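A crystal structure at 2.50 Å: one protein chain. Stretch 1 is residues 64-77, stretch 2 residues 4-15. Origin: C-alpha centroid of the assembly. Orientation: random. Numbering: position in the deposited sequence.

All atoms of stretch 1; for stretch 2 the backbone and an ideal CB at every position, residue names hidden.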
# COMPACT_ATOMS: atom_id res chain seq x y z
N GLY A 64 -19.00 -4.88 -10.80
CA GLY A 64 -19.09 -6.32 -10.61
C GLY A 64 -18.88 -7.04 -11.92
O GLY A 64 -18.45 -8.20 -11.95
N HIS A 65 -19.18 -6.35 -13.01
CA HIS A 65 -18.93 -6.84 -14.36
C HIS A 65 -17.49 -6.64 -14.83
O HIS A 65 -17.08 -7.20 -15.85
CB HIS A 65 -19.88 -6.17 -15.35
CG HIS A 65 -21.22 -6.83 -15.41
ND1 HIS A 65 -21.43 -8.03 -16.07
CD2 HIS A 65 -22.42 -6.47 -14.90
CE1 HIS A 65 -22.70 -8.37 -15.95
NE2 HIS A 65 -23.32 -7.44 -15.25
N GLY A 66 -16.72 -5.84 -14.09
CA GLY A 66 -15.37 -5.48 -14.48
C GLY A 66 -15.23 -4.26 -15.39
O GLY A 66 -14.23 -4.13 -16.07
N PHE A 67 -16.22 -3.37 -15.38
CA PHE A 67 -16.20 -2.15 -16.20
C PHE A 67 -15.14 -1.12 -15.82
O PHE A 67 -14.96 -0.79 -14.64
CB PHE A 67 -17.56 -1.46 -16.17
CG PHE A 67 -18.47 -1.89 -17.26
CD1 PHE A 67 -18.97 -3.19 -17.30
CD2 PHE A 67 -18.84 -1.01 -18.25
CE1 PHE A 67 -19.83 -3.60 -18.32
CE2 PHE A 67 -19.70 -1.41 -19.28
CZ PHE A 67 -20.19 -2.71 -19.31
N ILE A 68 -14.45 -0.62 -16.85
CA ILE A 68 -13.56 0.52 -16.75
C ILE A 68 -14.07 1.51 -17.78
O ILE A 68 -14.32 1.15 -18.94
CB ILE A 68 -12.10 0.12 -17.02
CG1 ILE A 68 -11.54 -0.67 -15.84
CG2 ILE A 68 -11.21 1.36 -17.33
CD1 ILE A 68 -10.11 -1.26 -16.08
N PHE A 69 -14.21 2.76 -17.36
CA PHE A 69 -14.86 3.77 -18.18
C PHE A 69 -13.82 4.65 -18.86
O PHE A 69 -13.01 5.31 -18.20
CB PHE A 69 -15.86 4.57 -17.33
CG PHE A 69 -16.85 3.70 -16.61
CD1 PHE A 69 -16.57 3.17 -15.36
CD2 PHE A 69 -18.08 3.38 -17.19
CE1 PHE A 69 -17.49 2.35 -14.70
CE2 PHE A 69 -19.00 2.57 -16.53
CZ PHE A 69 -18.70 2.06 -15.28
N ILE A 70 -13.83 4.62 -20.19
CA ILE A 70 -12.86 5.34 -21.00
C ILE A 70 -13.58 6.33 -21.92
O ILE A 70 -14.52 5.95 -22.62
CB ILE A 70 -12.00 4.38 -21.87
CG1 ILE A 70 -11.31 3.32 -21.01
CG2 ILE A 70 -10.97 5.14 -22.67
CD1 ILE A 70 -11.80 1.92 -21.25
N SER A 71 -13.14 7.59 -21.91
CA SER A 71 -13.74 8.63 -22.77
C SER A 71 -12.84 9.84 -22.95
O SER A 71 -11.85 10.00 -22.23
CB SER A 71 -15.08 9.10 -22.18
OG SER A 71 -15.68 10.10 -23.00
N THR A 72 -13.19 10.70 -23.91
CA THR A 72 -12.59 12.02 -24.01
C THR A 72 -13.25 12.95 -23.00
O THR A 72 -12.59 13.83 -22.43
CB THR A 72 -12.70 12.63 -25.44
OG1 THR A 72 -14.08 12.75 -25.83
CG2 THR A 72 -11.95 11.77 -26.46
N HIS A 73 -14.54 12.73 -22.76
CA HIS A 73 -15.36 13.54 -21.84
C HIS A 73 -14.99 13.30 -20.37
O HIS A 73 -14.35 12.30 -20.03
CB HIS A 73 -16.85 13.29 -22.09
CG HIS A 73 -17.26 13.43 -23.54
ND1 HIS A 73 -17.96 12.44 -24.21
CD2 HIS A 73 -17.07 14.43 -24.43
CE1 HIS A 73 -18.18 12.83 -25.45
NE2 HIS A 73 -17.65 14.03 -25.61
N LYS A 74 -15.39 14.22 -19.49
CA LYS A 74 -15.01 14.13 -18.07
C LYS A 74 -15.69 12.98 -17.33
O LYS A 74 -15.09 12.37 -16.44
CB LYS A 74 -15.29 15.45 -17.34
CG LYS A 74 -14.39 15.67 -16.12
CD LYS A 74 -15.02 16.58 -15.05
CE LYS A 74 -15.92 15.80 -14.08
NZ LYS A 74 -15.17 14.88 -13.17
N ASN A 75 -16.94 12.68 -17.69
CA ASN A 75 -17.69 11.62 -17.00
C ASN A 75 -18.78 10.96 -17.84
O ASN A 75 -19.05 11.39 -18.96
CB ASN A 75 -18.26 12.12 -15.67
CG ASN A 75 -18.99 13.43 -15.81
OD1 ASN A 75 -19.79 13.63 -16.72
ND2 ASN A 75 -18.72 14.34 -14.89
N VAL A 76 -19.39 9.93 -17.27
CA VAL A 76 -20.47 9.20 -17.92
C VAL A 76 -21.67 9.10 -16.96
O VAL A 76 -21.50 8.98 -15.74
CB VAL A 76 -19.99 7.81 -18.49
CG1 VAL A 76 -19.75 6.78 -17.38
CG2 VAL A 76 -20.95 7.26 -19.54
N GLN A 77 -22.88 9.19 -17.53
CA GLN A 77 -24.11 9.12 -16.75
C GLN A 77 -24.57 7.68 -16.54
O GLN A 77 -25.00 7.01 -17.49
CB GLN A 77 -25.22 9.94 -17.42
CG GLN A 77 -26.53 9.92 -16.65
CD GLN A 77 -26.44 10.65 -15.33
OE1 GLN A 77 -26.47 11.89 -15.28
NE2 GLN A 77 -26.36 9.89 -14.23
N UNK A 4 -9.75 -13.54 -14.95
CA UNK A 4 -10.55 -12.33 -14.77
C UNK A 4 -10.17 -11.29 -15.82
O UNK A 4 -9.00 -11.16 -16.17
CB UNK A 4 -10.36 -11.76 -13.36
N UNK A 5 -11.18 -10.59 -16.33
CA UNK A 5 -10.99 -9.60 -17.37
C UNK A 5 -11.76 -8.32 -17.04
O UNK A 5 -12.79 -8.37 -16.38
CB UNK A 5 -11.43 -10.16 -18.72
N UNK A 6 -11.24 -7.19 -17.50
CA UNK A 6 -11.93 -5.92 -17.41
C UNK A 6 -12.80 -5.74 -18.64
O UNK A 6 -12.42 -6.18 -19.74
CB UNK A 6 -10.94 -4.76 -17.27
N UNK A 7 -13.95 -5.13 -18.47
CA UNK A 7 -14.70 -4.70 -19.61
C UNK A 7 -14.28 -3.25 -19.89
O UNK A 7 -14.58 -2.33 -19.12
CB UNK A 7 -16.21 -4.83 -19.37
N UNK A 8 -13.53 -3.07 -20.98
CA UNK A 8 -13.00 -1.78 -21.33
C UNK A 8 -14.07 -1.03 -22.10
O UNK A 8 -14.17 -1.13 -23.33
CB UNK A 8 -11.71 -1.91 -22.14
N UNK A 9 -14.87 -0.30 -21.34
CA UNK A 9 -16.00 0.41 -21.92
C UNK A 9 -15.60 1.79 -22.40
O UNK A 9 -15.02 2.60 -21.65
CB UNK A 9 -17.14 0.52 -20.90
N UNK A 10 -15.93 2.07 -23.66
CA UNK A 10 -15.66 3.37 -24.26
C UNK A 10 -16.97 4.05 -24.68
O UNK A 10 -17.94 3.38 -25.04
CB UNK A 10 -14.73 3.22 -25.46
N UNK A 11 -16.98 5.38 -24.60
CA UNK A 11 -18.13 6.17 -25.02
C UNK A 11 -18.18 6.30 -26.55
O UNK A 11 -17.23 5.92 -27.24
CB UNK A 11 -18.08 7.55 -24.37
N UNK A 12 -19.28 6.84 -27.05
CA UNK A 12 -19.62 6.76 -28.47
C UNK A 12 -18.62 7.38 -29.44
O UNK A 12 -18.35 6.80 -30.50
CB UNK A 12 -20.98 7.43 -28.69
N UNK A 13 -18.07 8.53 -29.08
CA UNK A 13 -17.15 9.27 -29.97
C UNK A 13 -15.86 8.49 -30.23
O UNK A 13 -15.06 8.85 -31.09
CB UNK A 13 -16.81 10.63 -29.36
N UNK A 14 -15.70 7.39 -29.49
CA UNK A 14 -14.46 6.64 -29.42
C UNK A 14 -14.67 5.24 -30.00
O UNK A 14 -13.73 4.59 -30.46
CB UNK A 14 -13.96 6.56 -27.98
N UNK A 15 -15.93 4.81 -29.99
CA UNK A 15 -16.36 3.47 -30.38
C UNK A 15 -15.81 2.95 -31.72
O UNK A 15 -15.60 1.75 -31.88
CB UNK A 15 -17.89 3.45 -30.44

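Positions 4 and 5 precede the paired region, and stretch 1 lies beyond 5.5 Å of either ideal CB; the residues are Pro 4 and His 5. At position 6 the CB points sideways, 3.8 Å from Ile 68 CD1, which suits a small or apolar group. Ala 6 fills it with its methyl, and its CA makes a CA-H...O contact with Gly 66 O (3.2 Å).

From position 7 the backbone runs parallel to strand 67-71, and side chains alternate between the two faces of the sheet. N of 7 donates to Gly 66 O (2.6 Å), and Ile 68 N to O of 7 (2.8 Å). The CB of 7 lies 3.8 Å from Phe 67 CD1, so a branched or longer apolar residue could cover that ring. Val 7 does so, its CG1 3.8 Å from the centroid of the Phe 67 ring and over its face.

The CB of position 8 is on the other face, 3.9 Å from Ile 70 CD1, with Ile 68 on the same side; aliphatic residues fit. Leu 8 brings CD2 to 4.2 Å from Ile 68 CD1.

Position 9 returns to the face of Phe 67 and Phe 69, its CB 3.5 Å from Phe 67 CD2. A large apolar or aromatic side chain could lie along both rings and reach toward Val 76. Tyr 9 does this: its ring is oblique to that of Phe 67, planes at 36°, and its CD2 lies 4.0 Å from Phe 69 CD2.

Position 10 pairs with Ile 70, and a beta-branched aliphatic residue would be at home in this extended backbone. Val 10 places CG1 3.9 Å from Ile 70 CB.

At position 11 the CB points toward stretch 1, 3.8 Å from Ser 71 OG, inviting a short polar group. Thr 11 OG1 lies 2.8 Å from Ser 71 OG. Position 12 has no partner here; it is Asn 12.

The CB of position 13 points toward a cluster of donors, Thr 72 N and OG1, with the His 73 ring nearby, so an acceptor of moderate length is favoured. Glu 13 OE2 accepts from Thr 72 N (3.0 Å) and Thr 72 OG1 (2.7 Å), and Glu 13 OE1 accepts from Thr 11 OG1 (2.5 Å).

Position 14 also points toward stretch 1, where Ile 70 CG2 and Thr 72 CG2 offer methyls to an aliphatic chain; Leu 14 sets CD2 4.1 Å from Ile 70 CG2 and CD1 3.9 Å from Thr 72 CG2. Position 15, out of reach, is Ser 15.

Stretch 2 (4-15) PHAVLYVTNELS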
# COMPACT_ATOMS: atom_id res chain seq x y z
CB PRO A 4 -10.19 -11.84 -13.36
CG PRO A 4 -9.64 -13.07 -12.67
CD PRO A 4 -8.97 -13.86 -13.75
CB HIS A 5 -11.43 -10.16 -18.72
CG HIS A 5 -12.91 -10.36 -18.84
ND1 HIS A 5 -13.51 -11.59 -18.69
CD2 HIS A 5 -13.92 -9.48 -19.06
CE1 HIS A 5 -14.81 -11.47 -18.83
NE2 HIS A 5 -15.09 -10.19 -19.05
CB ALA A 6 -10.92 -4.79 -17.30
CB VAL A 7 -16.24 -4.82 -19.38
CG1 VAL A 7 -17.03 -4.28 -20.56
CG2 VAL A 7 -16.63 -6.27 -19.11
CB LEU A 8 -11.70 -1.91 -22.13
CG LEU A 8 -10.57 -2.76 -21.54
CD1 LEU A 8 -9.36 -2.84 -22.52
CD2 LEU A 8 -10.13 -2.23 -20.18
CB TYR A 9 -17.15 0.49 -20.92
CG TYR A 9 -18.28 1.39 -21.38
CD1 TYR A 9 -19.38 0.87 -22.06
CD2 TYR A 9 -18.25 2.77 -21.12
CE1 TYR A 9 -20.42 1.71 -22.49
CE2 TYR A 9 -19.28 3.61 -21.54
CZ TYR A 9 -20.36 3.07 -22.21
OH TYR A 9 -21.37 3.90 -22.62
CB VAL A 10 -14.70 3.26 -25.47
CG1 VAL A 10 -13.41 2.56 -25.05
CG2 VAL A 10 -15.35 2.51 -26.64
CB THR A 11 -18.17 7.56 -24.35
OG1 THR A 11 -16.98 8.30 -24.67
CG2 THR A 11 -18.27 7.42 -22.84
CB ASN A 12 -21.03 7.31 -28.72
CG ASN A 12 -22.11 6.40 -28.14
OD1 ASN A 12 -22.89 6.81 -27.28
ND2 ASN A 12 -22.16 5.16 -28.62
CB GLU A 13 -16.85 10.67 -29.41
CG GLU A 13 -15.74 10.76 -28.35
CD GLU A 13 -16.12 10.22 -26.95
OE1 GLU A 13 -17.23 9.67 -26.76
OE2 GLU A 13 -15.29 10.35 -26.03
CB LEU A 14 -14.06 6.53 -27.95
CG LEU A 14 -12.66 6.85 -27.42
CD1 LEU A 14 -12.13 8.16 -27.96
CD2 LEU A 14 -12.69 6.90 -25.90
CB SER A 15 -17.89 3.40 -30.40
OG SER A 15 -18.34 2.28 -31.12
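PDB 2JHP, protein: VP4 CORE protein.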